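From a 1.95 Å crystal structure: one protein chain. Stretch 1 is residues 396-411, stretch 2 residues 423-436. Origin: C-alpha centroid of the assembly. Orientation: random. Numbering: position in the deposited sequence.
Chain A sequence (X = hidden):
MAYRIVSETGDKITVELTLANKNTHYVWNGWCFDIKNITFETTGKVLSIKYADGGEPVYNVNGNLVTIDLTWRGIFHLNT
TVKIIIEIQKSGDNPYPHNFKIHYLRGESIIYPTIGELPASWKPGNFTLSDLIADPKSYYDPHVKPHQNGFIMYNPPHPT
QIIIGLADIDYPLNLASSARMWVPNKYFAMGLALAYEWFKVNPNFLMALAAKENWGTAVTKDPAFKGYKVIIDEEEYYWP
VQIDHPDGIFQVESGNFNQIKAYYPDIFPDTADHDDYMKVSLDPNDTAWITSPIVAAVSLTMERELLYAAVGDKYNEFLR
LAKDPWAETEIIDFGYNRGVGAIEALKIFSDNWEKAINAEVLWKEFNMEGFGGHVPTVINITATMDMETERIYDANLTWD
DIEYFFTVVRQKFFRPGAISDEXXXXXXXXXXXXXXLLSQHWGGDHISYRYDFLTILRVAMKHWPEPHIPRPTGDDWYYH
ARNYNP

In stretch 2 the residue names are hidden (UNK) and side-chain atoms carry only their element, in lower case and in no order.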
# COMPACT_ATOMS: atom_id res chain seq x y z
N ASN A 396 -16.75 24.75 22.44
CA ASN A 396 -18.13 24.98 21.98
C ASN A 396 -18.33 24.50 20.57
O ASN A 396 -17.58 24.88 19.66
CB ASN A 396 -18.46 26.48 22.05
CG ASN A 396 -18.30 27.05 23.43
OD1 ASN A 396 -18.30 26.33 24.41
ND2 ASN A 396 -18.17 28.36 23.51
N LEU A 397 -19.34 23.68 20.35
CA LEU A 397 -19.69 23.30 18.99
C LEU A 397 -21.05 23.90 18.67
O LEU A 397 -21.99 23.69 19.44
CB LEU A 397 -19.77 21.77 18.85
CG LEU A 397 -18.61 20.95 19.42
CD1 LEU A 397 -18.87 19.44 19.30
CD2 LEU A 397 -17.35 21.36 18.62
N THR A 398 -21.16 24.56 17.52
CA THR A 398 -22.38 25.21 17.08
C THR A 398 -23.04 24.28 16.11
O THR A 398 -22.41 23.29 15.65
CB THR A 398 -22.09 26.55 16.37
OG1 THR A 398 -21.38 26.27 15.15
CG2 THR A 398 -21.25 27.46 17.23
N TRP A 399 -24.27 24.60 15.72
CA TRP A 399 -24.95 23.74 14.77
C TRP A 399 -24.16 23.67 13.44
O TRP A 399 -24.04 22.61 12.84
CB TRP A 399 -26.42 24.18 14.46
CG TRP A 399 -26.96 23.30 13.34
CD1 TRP A 399 -27.34 23.68 12.07
CD2 TRP A 399 -27.06 21.86 13.38
NE1 TRP A 399 -27.70 22.56 11.33
CE2 TRP A 399 -27.54 21.45 12.13
CE3 TRP A 399 -26.82 20.90 14.37
CZ2 TRP A 399 -27.76 20.13 11.84
CZ3 TRP A 399 -27.03 19.60 14.07
CH2 TRP A 399 -27.50 19.21 12.82
N ASP A 400 -23.68 24.82 12.96
CA ASP A 400 -22.87 24.85 11.74
C ASP A 400 -21.64 23.89 11.84
O ASP A 400 -21.31 23.23 10.87
CB ASP A 400 -22.37 26.27 11.47
CG ASP A 400 -23.47 27.18 10.85
OD1 ASP A 400 -24.53 26.67 10.43
OD2 ASP A 400 -23.25 28.38 10.72
N ASP A 401 -20.99 23.85 13.00
CA ASP A 401 -19.87 22.90 13.24
C ASP A 401 -20.29 21.44 13.04
O ASP A 401 -19.57 20.65 12.39
CB ASP A 401 -19.35 23.04 14.67
CG ASP A 401 -18.68 24.37 14.94
OD1 ASP A 401 -18.22 25.03 13.97
OD2 ASP A 401 -18.60 24.73 16.11
N ILE A 402 -21.44 21.07 13.61
CA ILE A 402 -21.95 19.70 13.57
C ILE A 402 -22.36 19.34 12.15
O ILE A 402 -22.05 18.27 11.63
CB ILE A 402 -23.18 19.51 14.52
CG1 ILE A 402 -22.82 19.87 15.96
CG2 ILE A 402 -23.73 18.09 14.45
CD1 ILE A 402 -21.79 19.03 16.60
N GLU A 403 -23.05 20.28 11.51
CA GLU A 403 -23.48 20.07 10.15
C GLU A 403 -22.29 19.85 9.22
O GLU A 403 -22.32 19.00 8.31
CB GLU A 403 -24.31 21.30 9.69
CG GLU A 403 -24.57 21.27 8.20
CD GLU A 403 -25.57 20.19 7.77
OE1 GLU A 403 -26.46 19.85 8.58
OE2 GLU A 403 -25.47 19.69 6.61
N TYR A 404 -21.29 20.69 9.39
CA TYR A 404 -20.08 20.61 8.58
C TYR A 404 -19.40 19.23 8.79
O TYR A 404 -19.07 18.50 7.84
CB TYR A 404 -19.14 21.76 9.01
CG TYR A 404 -17.75 21.59 8.42
CD1 TYR A 404 -17.55 21.54 7.04
CD2 TYR A 404 -16.65 21.45 9.24
CE1 TYR A 404 -16.26 21.35 6.51
CE2 TYR A 404 -15.38 21.29 8.73
CZ TYR A 404 -15.20 21.24 7.38
OH TYR A 404 -13.89 21.05 6.93
N PHE A 405 -19.23 18.88 10.05
CA PHE A 405 -18.65 17.58 10.40
C PHE A 405 -19.34 16.44 9.67
O PHE A 405 -18.69 15.64 8.98
CB PHE A 405 -18.68 17.37 11.90
CG PHE A 405 -18.10 16.04 12.31
CD1 PHE A 405 -16.71 15.85 12.34
CD2 PHE A 405 -18.93 14.96 12.60
CE1 PHE A 405 -16.17 14.61 12.66
CE2 PHE A 405 -18.38 13.70 12.93
CZ PHE A 405 -17.00 13.55 12.97
N PHE A 406 -20.68 16.37 9.71
CA PHE A 406 -21.33 15.24 9.06
C PHE A 406 -21.36 15.31 7.52
O PHE A 406 -21.34 14.28 6.90
CB PHE A 406 -22.76 15.03 9.59
CG PHE A 406 -22.79 14.43 10.95
CD1 PHE A 406 -22.59 13.07 11.11
CD2 PHE A 406 -22.96 15.22 12.08
CE1 PHE A 406 -22.58 12.48 12.39
CE2 PHE A 406 -22.94 14.63 13.37
CZ PHE A 406 -22.74 13.26 13.51
N THR A 407 -21.40 16.51 6.94
CA THR A 407 -21.17 16.67 5.49
C THR A 407 -19.83 16.07 5.05
O THR A 407 -19.76 15.37 4.06
CB THR A 407 -21.19 18.19 5.11
OG1 THR A 407 -22.43 18.75 5.56
CG2 THR A 407 -21.08 18.40 3.63
N VAL A 408 -18.77 16.39 5.77
CA VAL A 408 -17.46 15.82 5.42
C VAL A 408 -17.50 14.30 5.59
O VAL A 408 -17.04 13.50 4.71
CB VAL A 408 -16.35 16.43 6.29
CG1 VAL A 408 -14.99 15.71 5.97
CG2 VAL A 408 -16.25 18.00 6.00
N VAL A 409 -18.08 13.83 6.69
CA VAL A 409 -18.15 12.37 6.85
C VAL A 409 -18.88 11.74 5.66
O VAL A 409 -18.47 10.73 5.09
CB VAL A 409 -18.83 11.98 8.18
CG1 VAL A 409 -19.06 10.46 8.22
CG2 VAL A 409 -17.90 12.38 9.36
N ARG A 410 -19.98 12.36 5.26
CA ARG A 410 -20.73 11.80 4.12
C ARG A 410 -19.95 11.85 2.81
O ARG A 410 -20.07 10.93 1.97
CB ARG A 410 -22.04 12.57 3.92
CG ARG A 410 -23.01 11.87 2.97
CD ARG A 410 -24.37 12.53 3.03
NE ARG A 410 -25.34 11.83 2.18
CZ ARG A 410 -26.50 12.37 1.79
NH1 ARG A 410 -26.82 13.61 2.17
NH2 ARG A 410 -27.33 11.68 1.01
N GLN A 411 -19.18 12.91 2.61
CA GLN A 411 -18.34 13.02 1.40
C GLN A 411 -17.18 12.05 1.37
O GLN A 411 -16.77 11.57 0.30
CB GLN A 411 -17.74 14.42 1.29
CG GLN A 411 -18.76 15.54 0.99
CD GLN A 411 -18.16 16.97 1.15
OE1 GLN A 411 -16.96 17.14 1.43
NE2 GLN A 411 -19.00 17.99 0.97
N UNK A 423 -32.37 7.95 4.57
CA UNK A 423 -31.79 7.52 5.84
C UNK A 423 -30.87 8.62 6.38
O UNK A 423 -30.97 9.00 7.56
o UNK A 423 -30.19 3.72 4.32
c UNK A 423 -31.32 3.73 4.88
o UNK A 423 -31.98 2.68 5.06
c UNK A 423 -31.04 6.20 5.66
c UNK A 423 -31.99 5.04 5.37
N UNK A 424 -30.02 9.17 5.51
CA UNK A 424 -29.09 10.23 5.94
C UNK A 424 -29.87 11.46 6.43
O UNK A 424 -29.54 12.07 7.46
c UNK A 424 -25.20 9.75 6.12
c UNK A 424 -25.79 11.01 5.95
c UNK A 424 -23.27 10.83 7.14
c UNK A 424 -23.94 9.67 6.71
c UNK A 424 -25.08 12.15 6.36
c UNK A 424 -28.11 10.61 4.82
c UNK A 424 -27.02 11.46 5.36
c UNK A 424 -23.82 12.06 6.97
c UNK A 424 -27.02 12.83 5.47
n UNK A 424 -25.84 13.25 6.06
N UNK A 425 -30.91 11.83 5.69
CA UNK A 425 -31.75 12.97 6.09
C UNK A 425 -32.45 12.71 7.39
O UNK A 425 -32.49 13.59 8.25
o UNK A 425 -31.08 14.38 3.79
n UNK A 425 -32.83 13.61 2.62
c UNK A 425 -32.17 13.81 3.75
c UNK A 425 -32.80 13.28 5.00
N UNK A 426 -32.99 11.50 7.56
CA UNK A 426 -33.61 11.17 8.85
C UNK A 426 -32.59 11.23 9.99
O UNK A 426 -32.89 11.71 11.11
c UNK A 426 -34.26 9.78 8.80
N UNK A 427 -31.39 10.73 9.72
CA UNK A 427 -30.31 10.79 10.71
C UNK A 427 -30.03 12.25 11.11
O UNK A 427 -29.95 12.60 12.30
s UNK A 427 -26.37 9.70 10.22
c UNK A 427 -29.06 10.07 10.15
c UNK A 427 -27.89 9.97 11.17
c UNK A 427 -26.05 11.37 9.76
N UNK A 428 -29.88 13.12 10.12
CA UNK A 428 -29.54 14.50 10.40
C UNK A 428 -30.68 15.25 11.14
O UNK A 428 -30.40 16.07 12.00
c UNK A 428 -29.15 15.21 9.08
s UNK A 428 -26.41 14.85 9.84
c UNK A 428 -27.73 14.78 8.56
c UNK A 428 -26.39 16.57 10.30
N UNK A 429 -31.96 14.95 10.85
CA UNK A 429 -33.06 15.49 11.71
C UNK A 429 -32.88 15.09 13.19
O UNK A 429 -32.95 15.94 14.10
c UNK A 429 -36.37 15.49 9.55
n UNK A 429 -35.92 14.31 7.01
c UNK A 429 -34.44 15.01 11.20
n UNK A 429 -36.66 14.09 9.20
n UNK A 429 -36.72 12.30 7.76
c UNK A 429 -34.88 15.71 9.90
c UNK A 429 -36.43 13.57 7.99
N UNK A 430 -32.61 13.80 13.45
CA UNK A 430 -32.34 13.36 14.82
C UNK A 430 -31.12 14.04 15.45
O UNK A 430 -31.15 14.44 16.61
o UNK A 430 -33.28 9.79 14.72
c UNK A 430 -32.11 11.85 14.85
c UNK A 430 -33.41 11.04 14.77
o UNK A 430 -34.54 11.63 14.77
N UNK A 431 -30.04 14.17 14.67
CA UNK A 431 -28.83 14.84 15.18
C UNK A 431 -29.12 16.28 15.53
O UNK A 431 -28.73 16.81 16.59
c UNK A 431 -27.67 14.78 14.11
c UNK A 431 -26.54 15.77 14.44
c UNK A 431 -27.16 13.31 13.96
N UNK A 432 -29.83 16.97 14.63
CA UNK A 432 -30.18 18.38 14.94
C UNK A 432 -31.09 18.51 16.16
O UNK A 432 -30.91 19.40 17.04
c UNK A 432 -31.40 21.33 12.80
c UNK A 432 -31.36 22.84 13.13
n UNK A 432 -31.38 23.58 11.83
c UNK A 432 -30.87 19.05 13.73
c UNK A 432 -31.16 20.54 14.03
N UNK A 433 -32.08 17.61 16.24
CA UNK A 433 -32.95 17.62 17.44
C UNK A 433 -32.15 17.36 18.69
O UNK A 433 -32.33 18.04 19.72
n UNK A 433 -38.75 16.29 21.01
c UNK A 433 -38.07 16.43 19.88
c UNK A 433 -35.04 16.62 18.54
c UNK A 433 -36.24 15.69 18.38
c UNK A 433 -34.09 16.58 17.32
n UNK A 433 -37.05 15.61 19.61
n UNK A 433 -38.41 17.39 19.03
N UNK A 434 -31.22 16.39 18.63
CA UNK A 434 -30.40 16.15 19.82
C UNK A 434 -29.53 17.36 20.17
O UNK A 434 -29.34 17.74 21.34
c UNK A 434 -29.50 14.84 19.60
N UNK A 435 -28.93 17.95 19.13
CA UNK A 435 -28.16 19.17 19.36
C UNK A 435 -29.03 20.28 20.10
O UNK A 435 -28.63 20.87 21.11
c UNK A 435 -27.50 23.48 18.13
c UNK A 435 -27.97 22.20 17.96
o UNK A 435 -25.65 24.94 18.61
c UNK A 435 -26.15 23.67 18.46
c UNK A 435 -27.11 21.09 18.13
c UNK A 435 -27.64 19.70 18.02
c UNK A 435 -25.28 22.59 18.62
c UNK A 435 -25.77 21.32 18.47
N UNK A 436 -30.21 20.50 19.55
CA UNK A 436 -31.16 21.50 20.13
C UNK A 436 -31.44 21.21 21.60
O UNK A 436 -31.26 22.09 22.46
c UNK A 436 -32.26 22.18 17.95
o UNK A 436 -31.33 23.01 17.85
c UNK A 436 -32.45 21.54 19.30
o UNK A 436 -33.02 21.84 16.99

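Position 423 carries three carbons, the third bearing two oxygens, and reaches nothing on stretch 1: Glu 423, an acid suited to its exposed place. Position 424 has one carbon, then fused five- and six-membered rings holding eight carbons and one nitrogen; a ring edge meets Phe 406 O, and the guanidinium of Arg 410 lies flat on a face, centres 4.1 Å apart. This is Trp 424, whose CZ2 lies 3.3 Å from Phe 406 O; a flat indole offers both edge and face.

Position 425 has two carbons, the second with one oxygen and one nitrogen: Asn 425, polar and exposed. A single carbon at 426, far from stretch 1, gives Ala 426, which asks little room. Position 427 is an unbranched chain of two carbons, sulfur and carbon, its end near the Phe 406 ring: Met 427, a flexible thioether whose CE ends 4.1 Å from Phe 406 CD1. The same atoms at 428 touch Phe 406 and Trp 399. In Met 428, SD packs 3.7 Å from Phe 406 CB and CE 3.8 Å from Trp 399 CH2, one slim chain meeting two aromatic residues.

Position 429, three carbons, a nitrogen and a carbon with two more nitrogens, is Arg 429, its CA-to-CB bond pointing away from stretch 1; a charged chain suits this exposed position. Position 430, two carbons with two oxygens on the second, is Asp 430, buried but with both oxygens hydrogen-bonded elsewhere in the structure. At 431 one carbon carries two others, and a branch carbon meets Ile 402, Trp 399 and Phe 406: Val 431, whose CG1 is 3.6 Å from Ile 402 CG2, an apolar branch among apolar neighbours.

Position 432 has four carbons in a row ending in nitrogen, laid along the Trp 399 indole: Lys 432. Its CB covers the six-membered ring, and NZ stands 4.2 Å from the five-membered ring's centroid, an off-centre cation-pi contact at an exposed position. Position 433 repeats the atoms of 429: Arg 433, charged and partly exposed. The lone carbon of 434 is Ala 434, small in a buried spot. Position 435, one carbon and a six-carbon ring bearing oxygen, takes Trp 399 CB over its face and Leu 397 O at its edge: Tyr 435, whose OH reaches 3.2 Å from Trp 399 N, at the helix start. Position 436, two carbons and two oxygens, touches nothing: Asp 436, charged and partly exposed.

The helices run nearly antiparallel, at 153°, axes 11.0 Å apart at closest approach. Trp 399 fits among Met 428, Val 431, Lys 432 and Tyr 435; Phe 406 among Trp 424, Met 427, Met 428 and Val 431. Apolar and aromatic packing dominates, with Arg 410 and Lys 432 each against an indole.

Stretch 2 (423-436) EWNAMMRDVKRAYD
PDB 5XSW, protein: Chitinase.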